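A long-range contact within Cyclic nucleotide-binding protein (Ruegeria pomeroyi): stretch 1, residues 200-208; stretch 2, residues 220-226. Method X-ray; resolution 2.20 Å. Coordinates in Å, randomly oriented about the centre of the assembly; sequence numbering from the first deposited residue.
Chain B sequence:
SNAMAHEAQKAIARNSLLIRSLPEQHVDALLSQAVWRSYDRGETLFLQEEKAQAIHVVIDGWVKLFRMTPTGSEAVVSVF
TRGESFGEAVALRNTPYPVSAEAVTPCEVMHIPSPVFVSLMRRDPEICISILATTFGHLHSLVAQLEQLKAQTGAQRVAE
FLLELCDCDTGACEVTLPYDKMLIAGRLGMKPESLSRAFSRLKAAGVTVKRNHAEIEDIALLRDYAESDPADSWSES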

ATOM      1  N   SER B 200     -22.701  -5.916  16.349  1.00 37.20           N
ATOM      2  CA  SER B 200     -24.101  -6.253  16.567  1.00 38.47           C
ATOM      3  C   SER B 200     -24.721  -6.763  15.261  1.00 39.05           C
ATOM      4  O   SER B 200     -25.296  -7.852  15.217  1.00 39.38           O
ATOM      5  CB  SER B 200     -24.866  -5.051  17.080  1.00 38.12           C
ATOM      6  OG  SER B 200     -26.183  -5.437  17.381  1.00 40.85           O
ATOM      7  N   ARG B 201     -24.578  -5.984  14.199  1.00 39.28           N
ATOM      8  CA  ARG B 201     -25.020  -6.414  12.884  1.00 39.68           C
ATOM      9  C   ARG B 201     -24.486  -7.796  12.490  1.00 39.15           C
ATOM     10  O   ARG B 201     -25.219  -8.597  11.918  1.00 38.93           O
ATOM     11  CB  ARG B 201     -24.590  -5.400  11.833  1.00 40.07           C
ATOM     12  CG  ARG B 201     -25.420  -4.139  11.854  1.00 42.71           C
ATOM     13  CD  ARG B 201     -24.841  -3.088  10.908  1.00 46.48           C
ATOM     14  NE  ARG B 201     -25.879  -2.418  10.128  1.00 49.49           N
ATOM     15  CZ  ARG B 201     -26.805  -1.603  10.634  1.00 51.84           C
ATOM     16  NH1 ARG B 201     -27.702  -1.052   9.830  1.00 50.79           N
ATOM     17  NH2 ARG B 201     -26.846  -1.336  11.945  1.00 53.88           N
ATOM     18  N   LEU B 202     -23.222  -8.078  12.805  1.00 38.67           N
ATOM     19  CA  LEU B 202     -22.566  -9.302  12.327  1.00 38.03           C
ATOM     20  C   LEU B 202     -23.046 -10.553  13.056  1.00 37.84           C
ATOM     21  O   LEU B 202     -22.753 -11.675  12.623  1.00 37.33           O
ATOM     22  CB  LEU B 202     -21.031  -9.187  12.386  1.00 37.60           C
ATOM     23  CG  LEU B 202     -20.372  -8.174  11.432  1.00 37.00           C
ATOM     24  CD1 LEU B 202     -18.858  -8.128  11.629  1.00 33.80           C
ATOM     25  CD2 LEU B 202     -20.705  -8.459   9.972  1.00 35.56           C
ATOM     26  N   LYS B 203     -23.785 -10.365  14.146  1.00 37.99           N
ATOM     27  CA  LYS B 203     -24.526 -11.465  14.766  1.00 38.81           C
ATOM     28  C   LYS B 203     -25.331 -12.184  13.676  1.00 38.69           C
ATOM     29  O   LYS B 203     -25.275 -13.408  13.561  1.00 39.04           O
ATOM     30  CB  LYS B 203     -25.458 -10.969  15.883  1.00 38.65           C
ATOM     31  CG  LYS B 203     -24.734 -10.367  17.110  1.00 40.17           C
ATOM     32  CD  LYS B 203     -25.720  -9.979  18.260  1.00 42.30           C
ATOM     33  CE  LYS B 203     -25.026  -9.147  19.370  1.00 44.27           C
ATOM     34  NZ  LYS B 203     -25.917  -8.778  20.539  1.00 45.68           N
ATOM     35  N   ALA B 204     -26.038 -11.414  12.855  1.00 38.23           N
ATOM     36  CA  ALA B 204     -26.832 -11.983  11.758  1.00 37.88           C
ATOM     37  C   ALA B 204     -25.986 -12.765  10.720  1.00 37.71           C
ATOM     38  O   ALA B 204     -26.531 -13.603  10.016  1.00 37.54           O
ATOM     39  CB  ALA B 204     -27.648 -10.886  11.074  1.00 37.38           C
ATOM     40  N   ALA B 205     -24.673 -12.493  10.633  1.00 37.11           N
ATOM     41  CA  ALA B 205     -23.748 -13.208   9.718  1.00 36.63           C
ATOM     42  C   ALA B 205     -22.943 -14.338  10.392  1.00 36.65           C
ATOM     43  O   ALA B 205     -21.982 -14.853   9.815  1.00 36.24           O
ATOM     44  CB  ALA B 205     -22.790 -12.209   9.048  1.00 36.18           C
ATOM     45  N   GLY B 206     -23.330 -14.703  11.613  1.00 37.08           N
ATOM     46  CA  GLY B 206     -22.727 -15.828  12.342  1.00 37.24           C
ATOM     47  C   GLY B 206     -21.575 -15.508  13.291  1.00 37.32           C
ATOM     48  O   GLY B 206     -20.863 -16.425  13.725  1.00 36.80           O
ATOM     49  N   VAL B 207     -21.391 -14.222  13.618  1.00 37.65           N
ATOM     50  CA  VAL B 207     -20.274 -13.773  14.469  1.00 37.40           C
ATOM     51  C   VAL B 207     -20.715 -13.412  15.901  1.00 37.75           C
ATOM     52  O   VAL B 207     -21.622 -12.604  16.105  1.00 37.26           O
ATOM     53  CB  VAL B 207     -19.550 -12.557  13.869  1.00 37.64           C
ATOM     54  CG1 VAL B 207     -18.262 -12.224  14.701  1.00 35.98           C
ATOM     55  CG2 VAL B 207     -19.183 -12.802  12.415  1.00 37.05           C
ATOM     56  N   THR B 208     -20.057 -14.018  16.884  1.00 38.23           N
ATOM     57  CA  THR B 208     -20.269 -13.690  18.295  1.00 38.95           C
ATOM     58  C   THR B 208     -18.943 -13.191  18.841  1.00 39.57           C
ATOM     59  O   THR B 208     -17.928 -13.886  18.737  1.00 39.49           O
ATOM     60  CB  THR B 208     -20.705 -14.916  19.089  1.00 39.15           C
ATOM     61  OG1 THR B 208     -21.798 -15.548  18.406  1.00 40.05           O
ATOM     62  CG2 THR B 208     -21.130 -14.533  20.532  1.00 39.34           C
TER
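Stretch 2 220-226: ALLRDYA

Stretch 2 is helical from Ala220 to Ala226, one segment of a longer helix, and it lies against the place where stretch 1 leaves its own helix, turns, and starts a strand at Val207. Its chain runs broadly against stretch 1: Arg201 meets Tyr225, Ala205 meets Leu221. No hydrogen bond joins the two; the fit is one of shape. The backbones come nearest at Ala205 and Leu222, whose CA atoms are 5.5 Å apart. Leu221 and Tyr225, about one turn apart, and Leu222 supply the bumps.

Ala205 CB points toward the helix and enters the hollow between two of them, 4.0 Å from Leu222 CD1 and 3.8 Å from Tyr225 CD2. Leu222 CD1 in turn fills a pocket lined by Ala205, Leu202 and Val207, with Leu202 CD2 at 4.2 Å and Val207 CG2 at 3.9 Å. Leu202 CD2 also sits over one face of the Tyr225 ring, 3.9 Å from its centroid, a CH-pi contact. Beyond the ring, Tyr225 OH lies 3.9 Å from Arg201 CB.

Leu221 closes the other end, its CD2 lying 3.3 Å from Ala205 O. The type I turn from Lys203 to Gly206 shapes this corner: at Gly206 a CB would crowd Leu221 CD2, and at these backbone angles would also jam against Ala205 O, which alone calls for glycine.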

ATOM      1  N   ALA B 220     -17.830 -18.861   4.979  1.00 45.03           N
ATOM      2  CA  ALA B 220     -18.481 -18.592   3.711  1.00 44.53           C
ATOM      3  C   ALA B 220     -19.637 -17.605   3.923  1.00 44.20           C
ATOM      4  O   ALA B 220     -19.750 -16.602   3.216  1.00 44.00           O
ATOM      5  CB  ALA B 220     -18.969 -19.907   3.073  1.00 44.54           C
ATOM      6  N   LEU B 221     -20.472 -17.875   4.919  1.00 43.77           N
ATOM      7  CA  LEU B 221     -21.542 -16.951   5.291  1.00 43.85           C
ATOM      8  C   LEU B 221     -21.010 -15.532   5.579  1.00 43.80           C
ATOM      9  O   LEU B 221     -21.616 -14.539   5.170  1.00 43.75           O
ATOM     10  CB  LEU B 221     -22.283 -17.491   6.503  1.00 43.74           C
ATOM     11  CG  LEU B 221     -23.569 -16.779   6.927  1.00 44.72           C
ATOM     12  CD1 LEU B 221     -24.745 -17.170   6.025  1.00 45.04           C
ATOM     13  CD2 LEU B 221     -23.884 -17.118   8.379  1.00 44.51           C
ATOM     14  N   LEU B 222     -19.869 -15.434   6.261  1.00 43.82           N
ATOM     15  CA  LEU B 222     -19.326 -14.117   6.604  1.00 43.65           C
ATOM     16  C   LEU B 222     -18.817 -13.412   5.356  1.00 43.79           C
ATOM     17  O   LEU B 222     -19.102 -12.228   5.145  1.00 43.38           O
ATOM     18  CB  LEU B 222     -18.232 -14.214   7.679  1.00 43.33           C
ATOM     19  CG  LEU B 222     -17.683 -12.878   8.217  1.00 42.69           C
ATOM     20  CD1 LEU B 222     -18.798 -11.938   8.662  1.00 40.85           C
ATOM     21  CD2 LEU B 222     -16.710 -13.119   9.371  1.00 42.05           C
ATOM     22  N   ARG B 223     -18.081 -14.143   4.521  1.00 44.56           N
ATOM     23  CA  ARG B 223     -17.645 -13.621   3.213  1.00 45.50           C
ATOM     24  C   ARG B 223     -18.810 -13.156   2.332  1.00 45.04           C
ATOM     25  O   ARG B 223     -18.678 -12.198   1.578  1.00 44.25           O
ATOM     26  CB  ARG B 223     -16.819 -14.655   2.448  1.00 46.08           C
ATOM     27  CG  ARG B 223     -16.146 -14.078   1.201  1.00 49.14           C
ATOM     28  CD  ARG B 223     -15.037 -14.978   0.655  1.00 53.49           C
ATOM     29  NE  ARG B 223     -14.117 -15.442   1.699  1.00 58.16           N
ATOM     30  CZ  ARG B 223     -13.131 -14.721   2.259  1.00 61.96           C
ATOM     31  NH1 ARG B 223     -12.894 -13.453   1.890  1.00 62.56           N
ATOM     32  NH2 ARG B 223     -12.361 -15.283   3.208  1.00 62.61           N
ATOM     33  N   ASP B 224     -19.948 -13.833   2.427  1.00 45.56           N
ATOM     34  CA  ASP B 224     -21.112 -13.400   1.677  1.00 46.06           C
ATOM     35  C   ASP B 224     -21.559 -12.034   2.157  1.00 46.00           C
ATOM     36  O   ASP B 224     -21.803 -11.138   1.344  1.00 45.67           O
ATOM     37  CB  ASP B 224     -22.274 -14.385   1.790  1.00 46.53           C
ATOM     38  CG  ASP B 224     -23.303 -14.166   0.711  1.00 47.62           C
ATOM     39  OD1 ASP B 224     -22.926 -14.276  -0.480  1.00 50.05           O
ATOM     40  OD2 ASP B 224     -24.461 -13.853   1.042  1.00 49.26           O
ATOM     41  N   TYR B 225     -21.655 -11.884   3.478  1.00 46.02           N
ATOM     42  CA  TYR B 225     -21.974 -10.597   4.078  1.00 46.09           C
ATOM     43  C   TYR B 225     -21.027  -9.524   3.557  1.00 46.33           C
ATOM     44  O   TYR B 225     -21.462  -8.470   3.107  1.00 45.73           O
ATOM     45  CB  TYR B 225     -21.889 -10.656   5.615  1.00 46.42           C
ATOM     46  CG  TYR B 225     -22.463  -9.419   6.265  1.00 45.37           C
ATOM     47  CD1 TYR B 225     -21.702  -8.273   6.438  1.00 43.60           C
ATOM     48  CD2 TYR B 225     -23.782  -9.382   6.649  1.00 45.49           C
ATOM     49  CE1 TYR B 225     -22.241  -7.124   7.007  1.00 43.67           C
ATOM     50  CE2 TYR B 225     -24.333  -8.248   7.229  1.00 45.96           C
ATOM     51  CZ  TYR B 225     -23.562  -7.122   7.404  1.00 45.22           C
ATOM     52  OH  TYR B 225     -24.139  -6.014   7.977  1.00 45.14           O
ATOM     53  N   ALA B 226     -19.729  -9.804   3.617  1.00 47.19           N
ATOM     54  CA  ALA B 226     -18.707  -8.830   3.223  1.00 48.18           C
ATOM     55  C   ALA B 226     -18.832  -8.409   1.757  1.00 49.32           C
ATOM     56  O   ALA B 226     -18.726  -7.220   1.436  1.00 48.98           O
ATOM     57  CB  ALA B 226     -17.305  -9.391   3.479  1.00 47.77           C
TER